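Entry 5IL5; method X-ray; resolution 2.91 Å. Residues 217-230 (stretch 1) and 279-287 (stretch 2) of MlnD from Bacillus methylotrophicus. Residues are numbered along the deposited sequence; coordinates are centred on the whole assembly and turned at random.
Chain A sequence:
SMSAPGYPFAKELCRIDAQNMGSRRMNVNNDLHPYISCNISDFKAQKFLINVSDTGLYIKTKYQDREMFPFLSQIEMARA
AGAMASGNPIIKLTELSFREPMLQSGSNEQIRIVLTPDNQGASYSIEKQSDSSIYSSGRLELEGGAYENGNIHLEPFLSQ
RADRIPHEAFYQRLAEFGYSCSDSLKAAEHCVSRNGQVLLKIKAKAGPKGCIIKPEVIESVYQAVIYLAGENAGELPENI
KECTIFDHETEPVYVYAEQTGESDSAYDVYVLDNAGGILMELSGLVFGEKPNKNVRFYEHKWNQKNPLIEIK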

# COMPACT_ATOMS: atom_id res chain seq x y z
N VAL A 217 17.13 -22.18 2.53
CA VAL A 217 17.43 -22.49 3.93
C VAL A 217 16.21 -23.09 4.62
O VAL A 217 16.29 -24.16 5.23
N ILE A 218 15.07 -22.40 4.56
CA ILE A 218 13.89 -22.90 5.23
C ILE A 218 13.36 -24.17 4.56
O ILE A 218 12.67 -24.96 5.20
N GLU A 219 13.65 -24.38 3.27
CA GLU A 219 13.25 -25.63 2.64
C GLU A 219 14.14 -26.79 3.07
O GLU A 219 13.67 -27.93 3.13
N SER A 220 15.41 -26.52 3.37
CA SER A 220 16.23 -27.54 4.02
C SER A 220 15.60 -28.00 5.32
O SER A 220 15.65 -29.19 5.66
N VAL A 221 15.00 -27.07 6.07
CA VAL A 221 14.30 -27.42 7.30
C VAL A 221 13.22 -28.45 7.00
O VAL A 221 13.12 -29.48 7.67
N TYR A 222 12.39 -28.18 6.00
CA TYR A 222 11.33 -29.11 5.64
C TYR A 222 11.92 -30.42 5.13
O TYR A 222 11.43 -31.50 5.48
N GLN A 223 12.98 -30.35 4.33
CA GLN A 223 13.59 -31.56 3.79
C GLN A 223 14.10 -32.47 4.91
O GLN A 223 13.92 -33.69 4.87
N ALA A 224 14.75 -31.89 5.93
CA ALA A 224 15.22 -32.67 7.07
C ALA A 224 14.07 -33.44 7.72
O ALA A 224 14.23 -34.62 8.07
N VAL A 225 12.92 -32.79 7.88
CA VAL A 225 11.77 -33.44 8.49
C VAL A 225 11.27 -34.59 7.62
O VAL A 225 10.96 -35.67 8.12
N ILE A 226 11.18 -34.37 6.31
CA ILE A 226 10.71 -35.42 5.42
C ILE A 226 11.63 -36.62 5.49
O ILE A 226 11.20 -37.77 5.34
N TYR A 227 12.92 -36.38 5.71
CA TYR A 227 13.89 -37.46 5.76
C TYR A 227 13.70 -38.31 7.01
O TYR A 227 13.72 -39.55 6.94
N LEU A 228 13.51 -37.67 8.16
CA LEU A 228 13.20 -38.39 9.39
C LEU A 228 11.83 -39.05 9.31
O LEU A 228 11.68 -40.22 9.67
N ALA A 229 10.83 -38.31 8.82
CA ALA A 229 9.47 -38.83 8.81
C ALA A 229 9.29 -39.92 7.76
O ALA A 229 8.62 -40.93 8.00
N GLY A 230 9.89 -39.74 6.59
CA GLY A 230 9.80 -40.76 5.54
C GLY A 230 8.38 -40.98 5.08
O GLY A 230 7.67 -40.03 4.71
N LEU A 279 20.21 -20.30 15.02
CA LEU A 279 19.79 -19.08 14.33
C LEU A 279 18.28 -18.99 14.17
O LEU A 279 17.74 -17.88 14.10
N MET A 280 17.61 -20.13 14.08
CA MET A 280 16.16 -20.18 13.91
C MET A 280 15.68 -21.54 14.41
O MET A 280 16.34 -22.55 14.20
N GLU A 281 14.52 -21.54 15.07
CA GLU A 281 13.95 -22.74 15.67
C GLU A 281 12.54 -22.92 15.13
O GLU A 281 11.76 -21.97 15.13
N LEU A 282 12.22 -24.13 14.68
CA LEU A 282 10.83 -24.52 14.42
C LEU A 282 10.47 -25.68 15.34
O LEU A 282 10.97 -26.80 15.17
N SER A 283 9.58 -25.41 16.27
CA SER A 283 9.17 -26.38 17.27
C SER A 283 7.81 -26.97 16.92
O SER A 283 6.94 -26.30 16.34
N GLY A 284 7.62 -28.23 17.30
CA GLY A 284 6.32 -28.88 17.20
C GLY A 284 5.68 -28.87 15.83
O GLY A 284 4.47 -28.66 15.72
N LEU A 285 6.46 -29.12 14.78
CA LEU A 285 5.89 -29.36 13.46
C LEU A 285 5.19 -30.72 13.45
O LEU A 285 5.78 -31.73 13.84
N VAL A 286 3.93 -30.74 13.00
CA VAL A 286 3.12 -31.95 12.97
C VAL A 286 2.44 -32.07 11.61
O VAL A 286 1.86 -31.09 11.11
N PHE A 287 2.51 -33.25 11.02
CA PHE A 287 1.88 -33.50 9.73
C PHE A 287 0.39 -33.82 9.89
O PHE A 287 0.01 -34.62 10.75

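What holds the helix of 217-229 against the strand of 280-286? The contact is made by apolar side chains, with no hydrogen bond crossing between the stretches. The two axes run 36° apart and approach to 10.8 Å, a gap that side chains from both stretches fill. On the helix, Val 221, Val 225 and Ala 229 point toward the strand; Met 280, Leu 282, Leu 285 and Phe 287 answer them.

Why does Phe 287 have more of its surface covered than any other residue here? Its CB points toward the helix, and chi1 of -79° (m) carries the ring to three helical residues. Val 225, in rotamer t, places CG1 3.5 Å from CE2 of Phe 287, while CB of Ala 229 lies 4.2 Å from that same CE2. Tyr 222 starts sideways, but chi1 t brings its end nearer: its OH sits 3.5 Å from CE1 of Phe 287, at the edge of the phenylalanine ring and near its plane.

How is Leu 285 used? Rotamer t at both chi angles extends it toward the helix, where its CD2 comes 3.8 Å from CG1 of Val 225. That valine methyl thus touches both Leu 285 and Phe 287, linking neighbouring parts of the packing.

What closes the other end? Met 280 reaches out with chi1 and chi2 both t, then bends at chi3 (p), so that its CE lies 3.4 Å from CD1 of Ile 218. Ile 218 leaves its backbone sideways, yet its t, p conformation brings CD1 inward, also 3.9 Å from CD1 of Leu 282. Val 221 packs beside them, its CG1 4.3 Å from CD2 of Leu 282. The hydroxyl of Tyr 222 is the polar group that enters this packing, and it makes no hydrogen bond across it; Glu 219 and Gln 223 cannot reach the strand and find hydrogen bonds elsewhere in the structure.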

# COMPACT_ATOMS: atom_id res chain seq x y z
CB VAL A 217 17.96 -21.25 4.66
CG1 VAL A 217 18.19 -21.55 6.14
CG2 VAL A 217 19.25 -20.78 4.03
CB ILE A 218 12.81 -21.81 5.32
CG1 ILE A 218 11.67 -22.23 6.26
CG2 ILE A 218 12.24 -21.46 3.95
CD1 ILE A 218 12.03 -22.29 7.73
CB GLU A 219 13.26 -25.49 1.12
CG GLU A 219 12.58 -26.64 0.40
CD GLU A 219 11.12 -26.80 0.76
OE1 GLU A 219 10.50 -25.81 1.19
OE2 GLU A 219 10.61 -27.92 0.63
CB SER A 220 17.63 -26.99 4.28
OG SER A 220 18.34 -26.81 3.07
CB VAL A 221 13.72 -26.15 7.95
CG1 VAL A 221 12.65 -26.49 9.00
CG2 VAL A 221 14.85 -25.30 8.53
CB TYR A 222 10.41 -28.47 4.60
CG TYR A 222 9.16 -29.27 4.32
CD1 TYR A 222 8.22 -29.47 5.31
CD2 TYR A 222 8.87 -29.74 3.05
CE1 TYR A 222 7.07 -30.18 5.09
CE2 TYR A 222 7.70 -30.44 2.80
CZ TYR A 222 6.81 -30.66 3.82
OH TYR A 222 5.66 -31.36 3.56
CB GLN A 223 14.72 -31.19 2.83
CG GLN A 223 14.24 -30.73 1.46
CD GLN A 223 15.31 -30.01 0.66
OE1 GLN A 223 16.50 -30.17 0.92
NE2 GLN A 223 14.89 -29.21 -0.30
CB ALA A 224 15.89 -31.75 8.09
CB VAL A 225 10.66 -32.40 8.75
CG1 VAL A 225 9.43 -33.05 9.36
CG2 VAL A 225 11.20 -31.30 9.66
CB ILE A 226 10.63 -34.90 3.97
CG1 ILE A 226 9.68 -33.72 3.83
CG2 ILE A 226 10.18 -36.01 3.03
CD1 ILE A 226 9.96 -32.96 2.58
CB TYR A 227 15.31 -36.89 5.69
CG TYR A 227 16.34 -37.94 5.43
CD1 TYR A 227 16.70 -38.28 4.13
CD2 TYR A 227 16.95 -38.62 6.47
CE1 TYR A 227 17.64 -39.26 3.88
CE2 TYR A 227 17.89 -39.60 6.23
CZ TYR A 227 18.23 -39.91 4.94
OH TYR A 227 19.17 -40.88 4.70
CB LEU A 228 13.25 -37.46 10.59
CG LEU A 228 14.61 -36.99 11.09
CD1 LEU A 228 14.40 -36.30 12.42
CD2 LEU A 228 15.65 -38.11 11.19
CB ALA A 229 8.50 -37.68 8.57
CB LEU A 279 20.43 -19.01 12.93
CG LEU A 279 21.94 -19.25 12.83
CD1 LEU A 279 22.40 -19.38 11.39
CD2 LEU A 279 22.68 -18.11 13.50
CB MET A 280 15.77 -19.97 12.44
CG MET A 280 14.28 -20.01 12.17
SD MET A 280 13.88 -19.57 10.46
CE MET A 280 14.51 -20.99 9.60
CB GLU A 281 13.92 -22.62 17.20
CG GLU A 281 13.29 -23.81 17.92
CD GLU A 281 13.16 -23.59 19.42
OE1 GLU A 281 13.43 -22.46 19.87
OE2 GLU A 281 12.76 -24.55 20.12
CB LEU A 282 10.60 -24.92 12.96
CG LEU A 282 10.35 -23.77 12.00
CD1 LEU A 282 11.66 -23.18 11.55
CD2 LEU A 282 9.50 -24.23 10.83
CB SER A 283 9.12 -25.71 18.65
OG SER A 283 8.97 -26.68 19.67
CB LEU A 285 6.98 -29.33 12.39
CG LEU A 285 6.58 -29.55 10.92
CD1 LEU A 285 7.57 -28.88 9.97
CD2 LEU A 285 6.44 -31.03 10.59
CB VAL A 286 2.06 -31.95 14.10
CG1 VAL A 286 1.42 -33.32 14.21
CG2 VAL A 286 2.69 -31.55 15.43
CB PHE A 287 2.57 -34.65 9.00
CG PHE A 287 3.85 -34.26 8.34
CD1 PHE A 287 3.85 -33.59 7.13
CD2 PHE A 287 5.07 -34.56 8.93
CE1 PHE A 287 5.03 -33.23 6.51
CE2 PHE A 287 6.25 -34.20 8.32
CZ PHE A 287 6.23 -33.53 7.11